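Local coordinates for protein glucuronoarabinoxylan endo-1,4-beta-xylanase (PDB 4FMV) that probably cleaves internal beta-1,4 linkages in the xylan backbone, as the family 30 glycoside hydrolase part of a longer secreted protein, at residues A71-A76 and N131-Y136; D112-Y117 and T151-Q156; Y351-D354 and N358-A361. One frame throughout, in Å; residues are numbered along the deposited sequence.

How the interactions relate
From the N terminus, helix 67-78 supplies the first half of interaction 1, and 112-117, at the start of helix 114-130, opens interaction 2. Interaction 1 then closes at 131-136, just past the end of that helix, before interaction 2 closes at 151-156, so the two cross and helix 114-130 is held near both ends, with contact centres about 27 Å apart. Both belong to the (beta/alpha)8 barrel. Interaction 3 follows in series, closing the short loop of the hairpin of strands 347-353 and 360-366 in the beta domain beside the barrel. Its centre lies about 45 Å from that of interaction 2, on the opposite side of the chain's centre.

Interaction 1 (A71-A76 and N131-Y136); sequences ANAKKA and NGVDLY
The apolar part of this contact is V133 set against one turn of helix 67-78. The methyl of A73 meets both branches of the valine, at 3.9 Å from CB to V133 CG2 and 4.0 Å from CB to CG1. CG1 lies anti to the V133 backbone nitrogen (chi1 170°), which turns both methyls of the fork to the same side of the alanine methyl. CG2 also touches the root of the lysine chain, 3.9 Å from K74 CG. A small residue at 73 lets the loop come close, and beta-branched V133 offers two methyls to the helix surface.

The second kind of contact is between the last methylene of K74 and a backbone carbonyl. From CG onward K74 is extended and runs alongside the loop, bringing CE to 3.2 Å from N131 O. NZ stays 3.8 Å from the same oxygen and makes no hydrogen bond to it; at most a weak electrostatic attraction is likely. A long flexible chain suits this surface position, since its aliphatic length packs while its charged end stays at the exposed surface. N131 offers CB to the lysine, and its amide ND2 is bonded to Y127 O.

Backbone bonding shapes the loop. G132, with phi 97°, is the C-prime residue of a Schellman motif that ends helix 114-130: G132 N bonds to K129 O and V133 N to M128 O. Glycine suits this place because a CB would press on the preceding carbonyl. The turn sends V133 back to the neighbouring helix, and L135, beyond it, packs on V83. Helix 67-78 leads into strand 82-86, and this loop into the parallel strand 137-139, a helix-to-strand connection characteristic of the (beta/alpha)8 barrel.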
loop_
_atom_site.group_PDB
_atom_site.type_symbol
_atom_site.label_atom_id
_atom_site.label_comp_id
_atom_site.label_asym_id
_atom_site.label_seq_id
_atom_site.Cartn_x
_atom_site.Cartn_y
_atom_site.Cartn_z
ATOM N N ALA A 71 -5.931 2.447 -19.015
ATOM C CA ALA A 71 -6.909 1.373 -19.048
ATOM C C ALA A 71 -6.958 0.644 -17.696
ATOM O O ALA A 71 -8.035 0.291 -17.202
ATOM C CB ALA A 71 -6.614 0.397 -20.210
ATOM N N ASN A 72 -5.788 0.418 -17.105
ATOM C CA ASN A 72 -5.691 -0.205 -15.792
ATOM C C ASN A 72 -6.401 0.640 -14.740
ATOM O O ASN A 72 -7.204 0.143 -13.959
ATOM C CB ASN A 72 -4.214 -0.427 -15.435
ATOM C CG ASN A 72 -3.542 -1.435 -16.374
ATOM O OD1 ASN A 72 -4.207 -2.325 -16.909
ATOM N ND2 ASN A 72 -2.232 -1.289 -16.587
ATOM N N ALA A 73 -6.116 1.936 -14.766
ATOM C CA ALA A 73 -6.747 2.905 -13.884
ATOM C C ALA A 73 -8.261 2.882 -14.008
ATOM O O ALA A 73 -8.973 2.899 -13.001
ATOM C CB ALA A 73 -6.208 4.315 -14.189
ATOM N N LYS A 74 -8.771 2.837 -15.243
ATOM C CA LYS A 74 -10.223 2.821 -15.428
ATOM C C LYS A 74 -10.866 1.565 -14.842
ATOM O O LYS A 74 -11.962 1.635 -14.287
ATOM C CB LYS A 74 -10.604 2.977 -16.903
ATOM C CG LYS A 74 -10.355 4.379 -17.492
ATOM C CD LYS A 74 -10.841 4.427 -18.946
ATOM C CE LYS A 74 -10.748 5.815 -19.562
ATOM N NZ LYS A 74 -11.429 5.871 -20.929
ATOM N N LYS A 75 -10.199 0.415 -14.962
ATOM C CA LYS A 75 -10.758 -0.816 -14.398
ATOM C C LYS A 75 -10.790 -0.784 -12.863
ATOM O O LYS A 75 -11.783 -1.185 -12.241
ATOM C CB LYS A 75 -10.016 -2.057 -14.918
ATOM C CG LYS A 75 -10.294 -2.341 -16.397
ATOM C CD LYS A 75 -9.475 -3.498 -16.895
ATOM C CE LYS A 75 -9.672 -3.730 -18.411
ATOM N NZ LYS A 75 -9.182 -2.598 -19.219
ATOM N N ALA A 76 -9.710 -0.302 -12.262
ATOM C CA ALA A 76 -9.645 -0.174 -10.813
ATOM C C ALA A 76 -10.705 0.807 -10.319
ATOM O O ALA A 76 -11.424 0.516 -9.363
ATOM C CB ALA A 76 -8.223 0.250 -10.350
ATOM N N ASN A 131 -9.264 11.952 -19.252
ATOM C CA ASN A 131 -9.776 10.615 -19.543
ATOM C C ASN A 131 -10.654 9.986 -18.475
ATOM O O ASN A 131 -10.901 8.792 -18.511
ATOM C CB ASN A 131 -8.679 9.696 -20.068
ATOM C CG ASN A 131 -8.246 10.091 -21.461
ATOM O OD1 ASN A 131 -8.852 9.675 -22.450
ATOM N ND2 ASN A 131 -7.230 10.937 -21.550
ATOM N N GLY A 132 -11.010 10.764 -17.455
ATOM C CA GLY A 132 -12.008 10.331 -16.494
ATOM C C GLY A 132 -11.471 9.718 -15.215
ATOM O O GLY A 132 -12.243 9.230 -14.388
ATOM N N VAL A 133 -10.156 9.727 -15.035
ATOM C CA VAL A 133 -9.571 9.201 -13.807
ATOM C C VAL A 133 -8.986 10.369 -13.014
ATOM O O VAL A 133 -8.077 11.062 -13.495
ATOM C CB VAL A 133 -8.470 8.146 -14.128
ATOM C CG1 VAL A 133 -7.674 7.746 -12.869
ATOM C CG2 VAL A 133 -9.088 6.933 -14.807
ATOM N N ASP A 134 -9.489 10.616 -11.811
ATOM C CA ASP A 134 -8.869 11.662 -11.016
ATOM C C ASP A 134 -7.831 10.973 -10.135
ATOM O O ASP A 134 -8.174 10.277 -9.157
ATOM C CB ASP A 134 -9.925 12.390 -10.167
ATOM C CG ASP A 134 -10.891 13.249 -11.015
ATOM O OD1 ASP A 134 -10.493 13.698 -12.113
ATOM O OD2 ASP A 134 -12.047 13.484 -10.576
ATOM N N LEU A 135 -6.556 11.185 -10.457
ATOM C CA LEU A 135 -5.480 10.531 -9.713
ATOM C C LEU A 135 -5.529 10.954 -8.263
ATOM O O LEU A 135 -5.616 12.150 -7.976
ATOM C CB LEU A 135 -4.117 10.939 -10.247
ATOM C CG LEU A 135 -3.443 10.171 -11.363
ATOM C CD1 LEU A 135 -1.980 10.657 -11.423
ATOM C CD2 LEU A 135 -3.546 8.662 -11.151
ATOM N N TYR A 136 -5.424 9.990 -7.352
ATOM C CA TYR A 136 -5.434 10.318 -5.929
ATOM C C TYR A 136 -4.161 11.054 -5.523
ATOM O O TYR A 136 -4.212 12.018 -4.771
ATOM C CB TYR A 136 -5.620 9.055 -5.061
ATOM C CG TYR A 136 -5.925 9.380 -3.617
ATOM C CD1 TYR A 136 -7.229 9.575 -3.200
ATOM C CD2 TYR A 136 -4.903 9.536 -2.685
ATOM C CE1 TYR A 136 -7.525 9.896 -1.889
ATOM C CE2 TYR A 136 -5.186 9.860 -1.375
ATOM C CZ TYR A 136 -6.497 10.033 -0.987
ATOM O OH TYR A 136 -6.782 10.355 0.305
#

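Interaction 2 (D112-Y117 and T151-Q156); sequences DKYTEY and TWWTPQ
W153 reaches Y114 and Y117, one helical turn apart, with the far rim of its indole. The closest approach is 3.8 Å, from W153 CZ2 to Y117 CE2, which lies at the indole edge near its plane; W153 CH2 is 3.9 Å from the same carbon. With Y117 CG anti to the backbone N (chi1 -175°), the ring is carried to that edge. Both pairs are oblique, neither stacked nor edge-to-face; the Y117 ring and the six-membered ring of W153 are inclined by 47°. Y114 is a looser neighbour, with CZ 4.3 Å from W153 CZ3 and planes at 40°. Three broad rings suit a buried seam with Y114 CA and W153 CA 11.8 Å apart. They form an aromatic cluster between the first turn of helix 114-130 and the long excursion that follows barrel strand 137-139.

Outside this shell, L109 of strand 103-109 touches all three side chains. Polar ends are tied to the segment just after strand 137-139: Y117 OH bonds to V140 O and W153 NE1 to Q141 OE1, which helps to fix the rotation of the indole. Away from W153, K113 NZ makes a 3.2 Å salt bridge with E116 OE2, and E116 also pairs with K59.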
loop_
_atom_site.group_PDB
_atom_site.type_symbol
_atom_site.label_atom_id
_atom_site.label_comp_id
_atom_site.label_asym_id
_atom_site.label_seq_id
_atom_site.Cartn_x
_atom_site.Cartn_y
_atom_site.Cartn_z
ATOM N N ASP A 112 18.412 21.957 -13.636
ATOM C CA ASP A 112 17.720 22.912 -14.501
ATOM C C ASP A 112 16.430 22.350 -15.101
ATOM O O ASP A 112 15.730 23.059 -15.827
ATOM C CB ASP A 112 18.653 23.500 -15.579
ATOM C CG ASP A 112 19.193 22.458 -16.549
ATOM O OD1 ASP A 112 18.791 21.263 -16.475
ATOM O OD2 ASP A 112 20.014 22.847 -17.413
ATOM N N LYS A 113 16.177 21.058 -14.860
ATOM C CA LYS A 113 14.953 20.366 -15.288
ATOM C C LYS A 113 13.877 20.182 -14.222
ATOM O O LYS A 113 12.888 19.494 -14.461
ATOM C CB LYS A 113 15.260 19.008 -15.958
ATOM C CG LYS A 113 16.090 19.095 -17.241
ATOM C CD LYS A 113 15.387 19.862 -18.360
ATOM C CE LYS A 113 16.273 19.996 -19.607
ATOM N NZ LYS A 113 15.466 20.441 -20.793
ATOM N N TYR A 114 14.085 20.704 -13.019
ATOM C CA TYR A 114 13.115 20.421 -11.965
ATOM C C TYR A 114 11.744 20.996 -12.347
ATOM O O TYR A 114 10.697 20.395 -12.053
ATOM C CB TYR A 114 13.560 20.988 -10.603
ATOM C CG TYR A 114 14.530 20.133 -9.808
ATOM C CD1 TYR A 114 15.447 19.296 -10.437
ATOM C CD2 TYR A 114 14.543 20.196 -8.406
ATOM C CE1 TYR A 114 16.353 18.533 -9.690
ATOM C CE2 TYR A 114 15.422 19.439 -7.659
ATOM C CZ TYR A 114 16.331 18.615 -8.297
ATOM O OH TYR A 114 17.207 17.878 -7.531
ATOM N N THR A 115 11.755 22.168 -12.978
ATOM C CA THR A 115 10.510 22.829 -13.415
ATOM C C THR A 115 9.819 21.996 -14.503
ATOM O O THR A 115 8.630 21.692 -14.406
ATOM C CB THR A 115 10.795 24.254 -13.923
ATOM O OG1 THR A 115 11.252 25.049 -12.820
ATOM C CG2 THR A 115 9.547 24.890 -14.515
ATOM N N GLU A 116 10.584 21.598 -15.516
ATOM C CA GLU A 116 10.051 20.752 -16.573
ATOM C C GLU A 116 9.497 19.444 -15.996
ATOM O O GLU A 116 8.444 18.943 -16.431
ATOM C CB GLU A 116 11.110 20.481 -17.655
ATOM C CG GLU A 116 10.478 20.010 -18.988
ATOM C CD GLU A 116 11.503 19.708 -20.074
ATOM O OE1 GLU A 116 11.510 18.571 -20.591
ATOM O OE2 GLU A 116 12.292 20.606 -20.423
ATOM N N TYR A 117 10.187 18.897 -15.005
ATOM C CA TYR A 117 9.759 17.629 -14.416
ATOM C C TYR A 117 8.406 17.761 -13.711
ATOM O O TYR A 117 7.560 16.864 -13.807
ATOM C CB TYR A 117 10.821 17.067 -13.466
ATOM C CG TYR A 117 10.494 15.686 -12.917
ATOM C CD1 TYR A 117 10.245 14.611 -13.767
ATOM C CD2 TYR A 117 10.458 15.450 -11.544
ATOM C CE1 TYR A 117 9.965 13.356 -13.269
ATOM C CE2 TYR A 117 10.171 14.194 -11.040
ATOM C CZ TYR A 117 9.923 13.155 -11.906
ATOM O OH TYR A 117 9.639 11.901 -11.406
ATOM N N THR A 151 16.868 6.627 -11.615
ATOM C CA THR A 151 17.292 7.981 -11.221
ATOM C C THR A 151 17.484 8.219 -9.694
ATOM O O THR A 151 16.544 8.048 -8.910
ATOM C CB THR A 151 16.275 8.984 -11.830
ATOM O OG1 THR A 151 16.264 8.805 -13.258
ATOM C CG2 THR A 151 16.621 10.429 -11.508
ATOM N N TRP A 152 18.698 8.602 -9.284
ATOM C CA TRP A 152 19.031 8.932 -7.874
ATOM C C TRP A 152 18.587 10.337 -7.449
ATOM O O TRP A 152 18.711 11.292 -8.224
ATOM C CB TRP A 152 20.554 8.925 -7.664
ATOM C CG TRP A 152 21.252 7.600 -7.709
ATOM C CD1 TRP A 152 21.963 7.073 -8.770
ATOM C CD2 TRP A 152 21.362 6.649 -6.645
ATOM N NE1 TRP A 152 22.483 5.847 -8.429
ATOM C CE2 TRP A 152 22.134 5.564 -7.129
ATOM C CE3 TRP A 152 20.888 6.608 -5.320
ATOM C CZ2 TRP A 152 22.432 4.446 -6.346
ATOM C CZ3 TRP A 152 21.183 5.490 -4.544
ATOM C CH2 TRP A 152 21.952 4.427 -5.058
ATOM N N TRP A 153 18.124 10.476 -6.203
ATOM C CA TRP A 153 17.962 11.774 -5.565
ATOM C C TRP A 153 18.511 11.669 -4.159
ATOM O O TRP A 153 18.122 10.776 -3.424
ATOM C CB TRP A 153 16.481 12.155 -5.394
ATOM C CG TRP A 153 15.633 12.165 -6.624
ATOM C CD1 TRP A 153 15.427 11.140 -7.493
ATOM C CD2 TRP A 153 14.827 13.251 -7.084
ATOM N NE1 TRP A 153 14.551 11.525 -8.484
ATOM C CE2 TRP A 153 14.164 12.813 -8.251
ATOM C CE3 TRP A 153 14.603 14.559 -6.621
ATOM C CZ2 TRP A 153 13.290 13.640 -8.971
ATOM C CZ3 TRP A 153 13.741 15.380 -7.344
ATOM C CH2 TRP A 153 13.094 14.912 -8.501
ATOM N N THR A 154 19.404 12.571 -3.775
ATOM C CA THR A 154 19.824 12.651 -2.390
ATOM C C THR A 154 18.645 13.158 -1.572
ATOM O O THR A 154 17.677 13.709 -2.127
ATOM C CB THR A 154 20.980 13.642 -2.234
ATOM O OG1 THR A 154 20.525 14.958 -2.592
ATOM C CG2 THR A 154 22.162 13.236 -3.131
ATOM N N PRO A 155 18.698 12.963 -0.245
ATOM C CA PRO A 155 17.667 13.583 0.590
ATOM C C PRO A 155 17.558 15.078 0.329
ATOM O O PRO A 155 16.454 15.621 0.371
ATOM C CB PRO A 155 18.178 13.323 2.006
ATOM C CG PRO A 155 18.886 11.986 1.863
ATOM C CD PRO A 155 19.571 12.064 0.524
ATOM N N GLN A 156 18.680 15.739 0.062
ATOM C CA GLN A 156 18.649 17.191 -0.157
ATOM C C GLN A 156 17.995 17.516 -1.500
ATOM O O GLN A 156 17.228 18.465 -1.608
ATOM C CB GLN A 156 20.064 17.817 -0.071
ATOM C CG GLN A 156 20.085 19.327 -0.316
ATOM C CD GLN A 156 19.417 20.106 0.796
ATOM O OE1 GLN A 156 19.648 19.840 1.982
ATOM N NE2 GLN A 156 18.575 21.063 0.429
#

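Interaction 3 (Y351-D354 and N358-A361); sequences YVTD and NMAA
T353 OG1 is held by two partners: it accepts the backbone N-H of M359 at 2.8 Å, with 158° at the hydrogen, and donates its own hydrogen to Q289 OE1, an amide oxygen. Its chi1 of -65° sets OG1 anti to the carbonyl carbon, reaching across to the partner strand. Threonine fits here because a short hydroxyl can replace a carbonyl as the partner of M359 N.

That N-H has no well-angled carbonyl across the strands. M359 N lies 3.1 Å from V352 O, but the angle is too poor for a hydrogen bond; A360 N takes that oxygen instead, at 2.9 Å. V352 N returns a bond to A360 O, also at 2.9 Å, completing the antiparallel hydrogen-bonded pair. M359 and A360 thus both face V352 in a G1 beta bulge. The first bulge position needs positive phi, here 42° at M359, a conformation often filled by glycine but here adopted by methionine.

A360 O also receives a CA-H contact from Y351, 3.2 Å from its CA. Beyond it Y351 and A361 form an antiparallel non-hydrogen-bonded pair, and Y351 CD1 lies 4.1 Å from A361 CA. The bent M359 chain brings CE to 4.1 Å from Y351 CB. On the other face V352 packs loosely with the small A360.

Strand 347-353 runs between 360-366 and 380-387 in the beta domain. T353 and M359 pack on helix 282-291, where Q289 NE2 bonds to Y351 O and the Y351 ring stacks on F293, just past the helix.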
loop_
_atom_site.group_PDB
_atom_site.type_symbol
_atom_site.label_atom_id
_atom_site.label_comp_id
_atom_site.label_asym_id
_atom_site.label_seq_id
_atom_site.Cartn_x
_atom_site.Cartn_y
_atom_site.Cartn_z
ATOM N N TYR A 351 -13.325 -15.942 7.307
ATOM C CA TYR A 351 -12.760 -16.272 6.012
ATOM C C TYR A 351 -11.320 -16.598 6.302
ATOM O O TYR A 351 -10.662 -15.835 7.033
ATOM C CB TYR A 351 -12.838 -15.067 5.073
ATOM C CG TYR A 351 -14.249 -14.596 4.807
ATOM C CD1 TYR A 351 -15.002 -15.151 3.779
ATOM C CD2 TYR A 351 -14.833 -13.613 5.593
ATOM C CE1 TYR A 351 -16.293 -14.737 3.533
ATOM C CE2 TYR A 351 -16.135 -13.187 5.351
ATOM C CZ TYR A 351 -16.857 -13.761 4.323
ATOM O OH TYR A 351 -18.139 -13.341 4.059
ATOM N N VAL A 352 -10.814 -17.698 5.740
ATOM C CA VAL A 352 -9.484 -18.160 6.129
ATOM C C VAL A 352 -8.588 -18.430 4.943
ATOM O O VAL A 352 -9.034 -18.969 3.936
ATOM C CB VAL A 352 -9.554 -19.423 7.042
ATOM C CG1 VAL A 352 -10.169 -20.581 6.303
ATOM C CG2 VAL A 352 -8.154 -19.811 7.565
ATOM N N THR A 353 -7.322 -18.044 5.065
ATOM C CA THR A 353 -6.306 -18.409 4.085
ATOM C C THR A 353 -5.187 -19.192 4.786
ATOM O O THR A 353 -4.632 -18.747 5.794
ATOM C CB THR A 353 -5.726 -17.182 3.376
ATOM O OG1 THR A 353 -6.748 -16.535 2.593
ATOM C CG2 THR A 353 -4.575 -17.585 2.453
ATOM N N ASP A 354 -4.887 -20.367 4.259
ATOM C CA ASP A 354 -3.811 -21.215 4.770
ATOM C C ASP A 354 -3.306 -22.099 3.615
ATOM O O ASP A 354 -3.576 -21.788 2.444
ATOM C CB ASP A 354 -4.227 -22.011 6.027
ATOM C CG ASP A 354 -5.132 -23.183 5.720
ATOM O OD1 ASP A 354 -5.619 -23.275 4.577
ATOM O OD2 ASP A 354 -5.365 -24.011 6.633
ATOM N N ASN A 358 -8.035 -20.480 0.222
ATOM C CA ASN A 358 -7.888 -19.099 -0.204
ATOM C C ASN A 358 -9.104 -18.278 0.193
ATOM O O ASN A 358 -10.142 -18.357 -0.454
ATOM C CB ASN A 358 -7.706 -19.086 -1.718
ATOM C CG ASN A 358 -6.347 -19.624 -2.126
ATOM O OD1 ASN A 358 -5.332 -19.328 -1.473
ATOM N ND2 ASN A 358 -6.313 -20.414 -3.208
ATOM N N MET A 359 -8.974 -17.451 1.226
ATOM C CA MET A 359 -10.131 -16.686 1.691
ATOM C C MET A 359 -11.404 -17.539 1.720
ATOM O O MET A 359 -12.471 -17.047 1.367
ATOM C CB MET A 359 -10.385 -15.463 0.812
ATOM C CG MET A 359 -9.417 -14.323 1.023
ATOM S SD MET A 359 -10.234 -12.740 0.722
ATOM C CE MET A 359 -11.703 -12.962 1.696
ATOM N N ALA A 360 -11.309 -18.800 2.132
ATOM C CA ALA A 360 -12.474 -19.684 2.173
ATOM C C ALA A 360 -13.432 -19.327 3.312
ATOM O O ALA A 360 -12.998 -18.975 4.408
ATOM C CB ALA A 360 -12.034 -21.132 2.308
ATOM N N ALA A 361 -14.734 -19.431 3.048
ATOM C CA ALA A 361 -15.739 -19.135 4.063
ATOM C C ALA A 361 -15.470 -20.002 5.266
ATOM O O ALA A 361 -15.140 -21.173 5.130
ATOM C CB ALA A 361 -17.142 -19.395 3.533
#